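Local coordinates for Two-component system response regulator/GGDEF domain protein (Aeromonas salmonicida, PDB 3LUF) that probably makes cyclic di-GMP from two GTP molecules through a GGDEF domain beyond this fragment, which holds its two CheY-like receiver domains, at residues Asp87-Trp92 with Leu98-Lys103; Asp36-Ala41 with Gly64-Val69; Gln150-Ser155 with Glu165-Ile170. All coordinates share one frame; numbering follows the deposited sequence. Where two conformers were deposited one is given.

Overall arrangement
From the N terminus, contact 2 comes first: in the first receiver domain it closes the loop running from just after strand 31-35, through strand 49-55, to the start of helix 65-72. Contact 1 follows in series in the same domain, closing the short connection between helix 86-94 and edge strand 99-102; their centres are about 16 Å apart and the two contacts do not touch. Helix 106-122 then leads to the second receiver domain, where contact 3 closes the loop from edge strand 150-154 over helix 157-166 to the turn behind it, about 30 Å from contact 1, centre to centre. None of the three nests in or crosses another; each ties neighbouring elements within its own domain.

Contact 1 (Asp87-Trp92 with Leu98-Lys103); sequences DKREAW and LDYVMK
R89 and W92, one turn apart on helix 86-94, lie opposite Y100 on strand 99-102, with the CA atoms of R89 and Y100 8.2 Å apart and those of W92 and D99 8.3 Å apart. W92 brings the edge of its six-membered ring toward the face of Y100 in an offset edge-to-face pair, the planes 63° apart and the centroids separated by 5.7 Å. Its leading atom, CZ3, is 3.9 Å from Y100 CG. Helix and strand are the last two elements of the beta-alpha-beta unit begun by strand 77-81, and Y100 stands on the edge strand of the first receiver domain's parallel sheet. Its CG sits between the backbone N and the carbonyl carbon (chi1 62°), a torsion that turns the ring out to the helix. R89 adds its aliphatic part, CG lying 3.8 Å from Y100 CE2, while the extended chain carries NE onward to a salt bridge with E233 of the second receiver domain. K219 of the second subunit makes a cation-pi contact with Y100, hydrogen-bonds to its carbonyl O and forms a salt bridge with D99.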
# COMPACT_ATOMS: atom_id res chain seq x y z
N ASP B 87 -23.14 0.02 14.15
CA ASP B 87 -24.47 0.49 13.75
C ASP B 87 -24.47 1.88 13.14
O ASP B 87 -25.19 2.14 12.19
CB ASP B 87 -25.42 0.49 14.95
CG ASP B 87 -25.67 -0.91 15.50
OD1 ASP B 87 -25.82 -1.84 14.68
OD2 ASP B 87 -25.72 -1.06 16.74
N LYS B 88 -23.67 2.78 13.71
CA LYS B 88 -23.54 4.13 13.16
C LYS B 88 -22.91 4.08 11.78
O LYS B 88 -23.43 4.67 10.84
CB LYS B 88 -22.71 5.02 14.09
CG LYS B 88 -23.48 5.64 15.23
CD LYS B 88 -22.54 6.42 16.12
CE LYS B 88 -23.22 6.80 17.42
NZ LYS B 88 -22.24 7.41 18.35
N ARG B 89 -21.79 3.38 11.65
CA ARG B 89 -21.10 3.27 10.35
C ARG B 89 -22.01 2.74 9.22
O ARG B 89 -22.03 3.28 8.10
CB ARG B 89 -19.83 2.43 10.49
CG ARG B 89 -18.92 2.48 9.25
CD ARG B 89 -17.90 1.35 9.25
NE ARG B 89 -17.43 1.05 7.90
CZ ARG B 89 -18.04 0.23 7.04
NH1 ARG B 89 -19.16 -0.40 7.38
NH2 ARG B 89 -17.53 0.03 5.83
N GLU B 90 -22.76 1.69 9.54
CA GLU B 90 -23.74 1.07 8.63
C GLU B 90 -24.85 2.04 8.26
O GLU B 90 -25.17 2.19 7.08
CB GLU B 90 -24.29 -0.22 9.26
CG GLU B 90 -25.65 -0.69 8.71
CD GLU B 90 -25.87 -2.20 8.90
OE1 GLU B 90 -25.29 -2.79 9.85
OE2 GLU B 90 -26.62 -2.80 8.08
N ALA B 91 -25.43 2.70 9.27
CA ALA B 91 -26.47 3.72 9.05
C ALA B 91 -25.97 4.84 8.14
O ALA B 91 -26.65 5.24 7.21
CB ALA B 91 -26.96 4.29 10.38
N TRP B 92 -24.77 5.34 8.41
CA TRP B 92 -24.24 6.46 7.65
C TRP B 92 -23.98 6.07 6.21
O TRP B 92 -24.28 6.83 5.30
CB TRP B 92 -22.96 6.95 8.28
CG TRP B 92 -23.15 7.45 9.65
CD1 TRP B 92 -24.32 7.87 10.22
CD2 TRP B 92 -22.13 7.65 10.63
NE1 TRP B 92 -24.10 8.28 11.51
CE2 TRP B 92 -22.76 8.17 11.79
CE3 TRP B 92 -20.75 7.42 10.66
CZ2 TRP B 92 -22.06 8.46 12.96
CZ3 TRP B 92 -20.04 7.72 11.82
CH2 TRP B 92 -20.70 8.24 12.96
N LEU B 98 -20.07 9.63 2.42
CA LEU B 98 -18.84 9.21 1.77
C LEU B 98 -17.91 8.44 2.71
O LEU B 98 -17.39 7.36 2.34
CB LEU B 98 -18.12 10.46 1.29
CG LEU B 98 -17.05 10.46 0.22
CD1 LEU B 98 -16.98 11.87 -0.38
CD2 LEU B 98 -15.70 10.05 0.80
N ASP B 99 -17.67 9.01 3.89
CA ASP B 99 -16.72 8.48 4.86
C ASP B 99 -16.98 9.22 6.17
O ASP B 99 -17.86 10.09 6.23
CB ASP B 99 -15.29 8.70 4.32
CG ASP B 99 -14.23 7.84 5.02
OD1 ASP B 99 -14.57 7.02 5.91
OD2 ASP B 99 -13.04 7.99 4.64
N TYR B 100 -16.26 8.87 7.23
CA TYR B 100 -16.29 9.66 8.45
C TYR B 100 -14.87 9.92 8.94
O TYR B 100 -13.94 9.20 8.59
CB TYR B 100 -17.13 9.00 9.55
CG TYR B 100 -16.61 7.66 10.00
CD1 TYR B 100 -15.83 7.54 11.15
CD2 TYR B 100 -16.89 6.51 9.24
CE1 TYR B 100 -15.36 6.29 11.54
CE2 TYR B 100 -16.41 5.27 9.63
CZ TYR B 100 -15.65 5.17 10.76
OH TYR B 100 -15.19 3.92 11.12
N VAL B 101 -14.75 10.95 9.77
CA VAL B 101 -13.49 11.36 10.36
C VAL B 101 -13.68 11.37 11.86
O VAL B 101 -14.67 11.92 12.36
CB VAL B 101 -13.08 12.78 9.89
CG1 VAL B 101 -11.83 13.29 10.61
CG2 VAL B 101 -12.81 12.76 8.39
N MSE B 102 -12.78 10.71 12.58
CA MSE B 102 -12.82 10.82 14.04
C MSE B 102 -12.30 12.17 14.49
O MSE B 102 -11.25 12.62 13.98
CB MSE B 102 -11.98 9.70 14.67
CG MSE B 102 -12.45 8.30 14.34
SE MSE B 102 -14.28 7.88 14.93
CE MSE B 102 -14.28 8.42 16.77
N LYS B 103 -13.00 12.82 15.43
CA LYS B 103 -12.56 14.13 15.91
C LYS B 103 -12.25 14.15 17.40
O LYS B 103 -12.37 15.19 18.05
CB LYS B 103 -13.50 15.28 15.51
CG LYS B 103 -14.94 15.06 15.94
CD LYS B 103 -15.75 16.34 15.79
CE LYS B 103 -17.21 16.08 16.20
NZ LYS B 103 -17.86 17.41 16.45

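Contact 2 (Asp36-Ala41 with Gly64-Val69); sequences DTLEGA and GEAVKV
On the flank of the first receiver domain, the link after strand 31-35 packs against the start of helix 65-72 through one leucine, near, but not part of, the magnesium site: the side chain of A66 is about 7 Å from that of D55, a magnesium ligand and the predicted phosphorylation site, and about 10 Å from the ion. L38 reaches over with both methyls. Its CD1 meets A66 CB at 3.8 Å, and its CD2 lies 4.0 Å from the same CB, so the fork of the leucine rests on the alanine methyl. CD2 also reaches V69 CG2, one turn further along the helix, at a looser 4.2 Å. With chi1 at 173°, L38 CG points opposite the backbone N and the branch extends to the helix; the CA atoms of L38 and A66 are 6.3 Å apart. Behind L38 an ST motif shapes its backbone: T37 OG1 accepts from G40 N at 3.1 Å. D60, from the loop before the helix, accepts from the backbone N of both L38 and E39, a second tie between the two sides. On the inward side of helix 65-72, V67 turns away from L38 to pack on V77 and I79 of strand 77-81.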
# COMPACT_ATOMS: atom_id res chain seq x y z
N ASP B 36 -20.42 27.68 11.96
CA ASP B 36 -20.76 27.00 13.21
C ASP B 36 -22.20 26.52 13.32
O ASP B 36 -22.55 25.95 14.34
CB ASP B 36 -20.38 27.88 14.44
CG ASP B 36 -21.13 29.21 14.50
OD1 ASP B 36 -21.99 29.51 13.64
OD2 ASP B 36 -20.86 29.96 15.46
N THR B 37 -23.03 26.74 12.29
CA THR B 37 -24.40 26.25 12.28
C THR B 37 -24.75 25.87 10.85
O THR B 37 -24.11 26.35 9.89
CB THR B 37 -25.43 27.35 12.67
OG1 THR B 37 -25.31 28.44 11.74
CG2 THR B 37 -25.19 27.86 14.08
N LEU B 38 -25.73 25.00 10.72
CA LEU B 38 -26.25 24.61 9.43
C LEU B 38 -26.80 25.85 8.70
O LEU B 38 -26.59 25.99 7.50
CB LEU B 38 -27.27 23.50 9.60
CG LEU B 38 -28.05 23.05 8.35
CD1 LEU B 38 -27.05 22.49 7.32
CD2 LEU B 38 -29.09 22.02 8.73
N GLU B 39 -27.50 26.73 9.44
CA GLU B 39 -27.98 28.00 8.84
C GLU B 39 -26.90 28.83 8.12
O GLU B 39 -27.14 29.43 7.05
CB GLU B 39 -28.68 28.85 9.91
CG GLU B 39 -29.09 30.23 9.42
CD GLU B 39 -30.24 30.21 8.41
OE1 GLU B 39 -30.95 29.17 8.27
OE2 GLU B 39 -30.44 31.26 7.76
N GLY B 40 -25.69 28.89 8.70
CA GLY B 40 -24.61 29.59 8.04
C GLY B 40 -24.33 29.10 6.63
O GLY B 40 -23.82 29.85 5.80
N ALA B 41 -24.63 27.84 6.37
CA ALA B 41 -24.38 27.16 5.09
C ALA B 41 -25.63 27.08 4.20
O ALA B 41 -25.67 26.29 3.24
CB ALA B 41 -23.84 25.76 5.36
N GLY B 64 -27.63 15.09 13.96
CA GLY B 64 -27.19 14.62 12.65
C GLY B 64 -28.03 15.07 11.46
O GLY B 64 -27.76 14.64 10.35
N GLU B 65 -29.05 15.91 11.68
CA GLU B 65 -29.92 16.40 10.59
C GLU B 65 -29.23 17.10 9.42
O GLU B 65 -29.75 17.09 8.31
CB GLU B 65 -31.06 17.28 11.14
CG GLU B 65 -31.92 16.50 12.15
CD GLU B 65 -31.46 16.67 13.60
OE1 GLU B 65 -30.30 17.08 13.84
OE2 GLU B 65 -32.26 16.35 14.51
N ALA B 66 -28.07 17.73 9.66
CA ALA B 66 -27.35 18.42 8.60
C ALA B 66 -26.85 17.50 7.49
O ALA B 66 -26.68 17.94 6.35
CB ALA B 66 -26.21 19.28 9.16
N VAL B 67 -26.70 16.21 7.81
CA VAL B 67 -26.18 15.25 6.82
C VAL B 67 -27.15 15.13 5.65
O VAL B 67 -26.78 15.32 4.49
CB VAL B 67 -25.89 13.87 7.44
CG1 VAL B 67 -25.51 12.81 6.36
CG2 VAL B 67 -24.75 13.99 8.48
N LYS B 68 -28.40 14.83 5.97
CA LYS B 68 -29.42 14.65 4.95
C LYS B 68 -29.69 15.94 4.19
O LYS B 68 -29.86 15.93 2.97
CB LYS B 68 -30.68 14.10 5.59
CG LYS B 68 -31.83 13.83 4.63
CD LYS B 68 -32.98 13.21 5.43
CE LYS B 68 -34.23 13.03 4.59
NZ LYS B 68 -35.35 12.63 5.47
N VAL B 69 -29.75 17.06 4.90
CA VAL B 69 -29.96 18.37 4.28
C VAL B 69 -28.90 18.65 3.22
O VAL B 69 -29.22 19.06 2.11
CB VAL B 69 -29.98 19.51 5.32
CG1 VAL B 69 -29.94 20.87 4.64
CG2 VAL B 69 -31.25 19.39 6.20

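Contact 3 (Gln150-Ser155 with Glu165-Ile170); sequences QVHEAS and EQHPAI. Unlike the reference sequence in segment 150-155: Q150 (reference Leu). Unlike the reference sequence in segment 165-170: H167 (reference Asn).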
# COMPACT_ATOMS: atom_id res chain seq x y z
N GLN B 150 -13.38 9.13 -11.54
CA GLN B 150 -14.04 8.78 -12.78
C GLN B 150 -13.79 7.30 -13.05
O GLN B 150 -12.66 6.91 -13.29
CB GLN B 150 -13.46 9.63 -13.89
CG GLN B 150 -13.78 11.12 -13.72
CD GLN B 150 -13.21 11.92 -14.86
OE1 GLN B 150 -13.40 11.58 -16.03
NE2 GLN B 150 -12.44 12.96 -14.54
N VAL B 151 -14.86 6.51 -12.99
CA VAL B 151 -14.75 5.05 -12.96
C VAL B 151 -15.29 4.41 -14.24
O VAL B 151 -16.47 4.58 -14.62
CB VAL B 151 -15.46 4.42 -11.71
CG1 VAL B 151 -15.11 2.96 -11.59
CG2 VAL B 151 -15.04 5.18 -10.38
N HIS B 152 -14.40 3.70 -14.95
CA HIS B 152 -14.81 2.93 -16.10
C HIS B 152 -14.97 1.47 -15.67
O HIS B 152 -14.35 1.02 -14.73
CB HIS B 152 -13.71 2.97 -17.16
CG HIS B 152 -13.38 4.34 -17.66
ND1 HIS B 152 -13.88 4.82 -18.86
CD2 HIS B 152 -12.58 5.30 -17.16
CE1 HIS B 152 -13.41 6.04 -19.06
NE2 HIS B 152 -12.63 6.37 -18.04
N GLU B 153 -15.79 0.71 -16.38
CA GLU B 153 -15.97 -0.70 -16.04
C GLU B 153 -15.74 -1.64 -17.24
O GLU B 153 -15.96 -1.26 -18.41
CB GLU B 153 -17.35 -0.97 -15.39
CG GLU B 153 -18.53 -0.76 -16.34
CD GLU B 153 -19.88 -1.29 -15.83
OE1 GLU B 153 -19.97 -2.43 -15.29
OE2 GLU B 153 -20.87 -0.54 -16.00
N ALA B 154 -15.32 -2.84 -16.91
CA ALA B 154 -15.07 -3.89 -17.88
C ALA B 154 -15.41 -5.25 -17.27
O ALA B 154 -15.00 -5.60 -16.15
CB ALA B 154 -13.59 -3.86 -18.37
N SER B 155 -16.14 -6.05 -18.04
CA SER B 155 -16.62 -7.33 -17.53
C SER B 155 -15.69 -8.50 -17.85
O SER B 155 -15.91 -9.62 -17.41
CB SER B 155 -18.04 -7.63 -18.05
OG SER B 155 -18.85 -6.46 -18.01
N GLU B 165 -7.74 1.25 -24.63
CA GLU B 165 -7.44 1.82 -25.95
C GLU B 165 -8.23 3.09 -26.15
O GLU B 165 -7.69 4.09 -26.60
CB GLU B 165 -7.82 0.88 -27.09
CG GLU B 165 -6.91 -0.28 -27.33
CD GLU B 165 -5.49 0.13 -27.66
OE1 GLU B 165 -4.60 -0.55 -27.14
OE2 GLU B 165 -5.25 1.11 -28.39
N GLN B 166 -9.52 3.03 -25.79
CA GLN B 166 -10.44 4.15 -26.01
C GLN B 166 -10.27 5.30 -25.00
O GLN B 166 -10.62 6.45 -25.28
CB GLN B 166 -11.88 3.64 -26.04
CG GLN B 166 -12.22 2.77 -27.28
CD GLN B 166 -12.02 3.50 -28.65
OE1 GLN B 166 -12.41 4.66 -28.82
NE2 GLN B 166 -11.45 2.79 -29.63
N HIS B 167 -9.67 4.98 -23.86
CA HIS B 167 -9.49 5.96 -22.78
C HIS B 167 -8.07 5.97 -22.20
O HIS B 167 -7.84 5.47 -21.09
CB HIS B 167 -10.52 5.69 -21.67
CG HIS B 167 -11.92 5.78 -22.14
ND1 HIS B 167 -12.54 6.99 -22.39
CD2 HIS B 167 -12.83 4.82 -22.47
CE1 HIS B 167 -13.77 6.78 -22.83
NE2 HIS B 167 -13.97 5.47 -22.88
N PRO B 168 -7.12 6.57 -22.94
CA PRO B 168 -5.71 6.52 -22.55
C PRO B 168 -5.35 7.29 -21.29
O PRO B 168 -4.24 7.14 -20.80
CB PRO B 168 -4.97 7.13 -23.75
CG PRO B 168 -6.01 7.89 -24.53
CD PRO B 168 -7.29 7.14 -24.30
N ALA B 169 -6.27 8.08 -20.73
CA ALA B 169 -5.97 8.79 -19.51
C ALA B 169 -6.14 7.88 -18.29
O ALA B 169 -5.72 8.28 -17.19
CB ALA B 169 -6.86 10.01 -19.35
N ILE B 170 -6.76 6.70 -18.46
CA ILE B 170 -6.96 5.76 -17.31
C ILE B 170 -5.57 5.50 -16.72
O ILE B 170 -4.65 5.14 -17.47
CB ILE B 170 -7.64 4.45 -17.75
CG1 ILE B 170 -9.13 4.70 -18.05
CG2 ILE B 170 -7.50 3.36 -16.66
CD1 ILE B 170 -9.85 3.55 -18.82
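H152 sets its imidazole against two partners at once, I170 and H167. The CD1 methyl of I170 lies over one face of the H152 ring in a CH-pi contact, 3.9 Å from the ring centroid and 19° off the normal, displaced toward the CD2 rim. On the same side of the ring, I170 CG1 is 3.6 Å from H152 CD2. The second partner is met corner first: H152 CE1 stands over the centre of the H167 ring, and its closest atom there is H167 CG at 3.4 Å. The rings meet at a slant, planes 43° apart and centroids 4.4 Å apart. A chi1 of -61° places H152 CG opposite its carbonyl carbon, and from there the ring extends to the turn. Its NE2 is engaged by E126 OE1 of strand 126-130, a hydrogen bond that should limit ring rotation. H167, which differs from the reference sequence, breaks from helix 157-166 and opens a type I turn to I170, whose N bonds H167 O at 3.1 Å. An edge strand, the helix after it and the turn leading to strand 172-176 meet here, in the doubly wound alpha/beta fold of a CheY-like receiver domain.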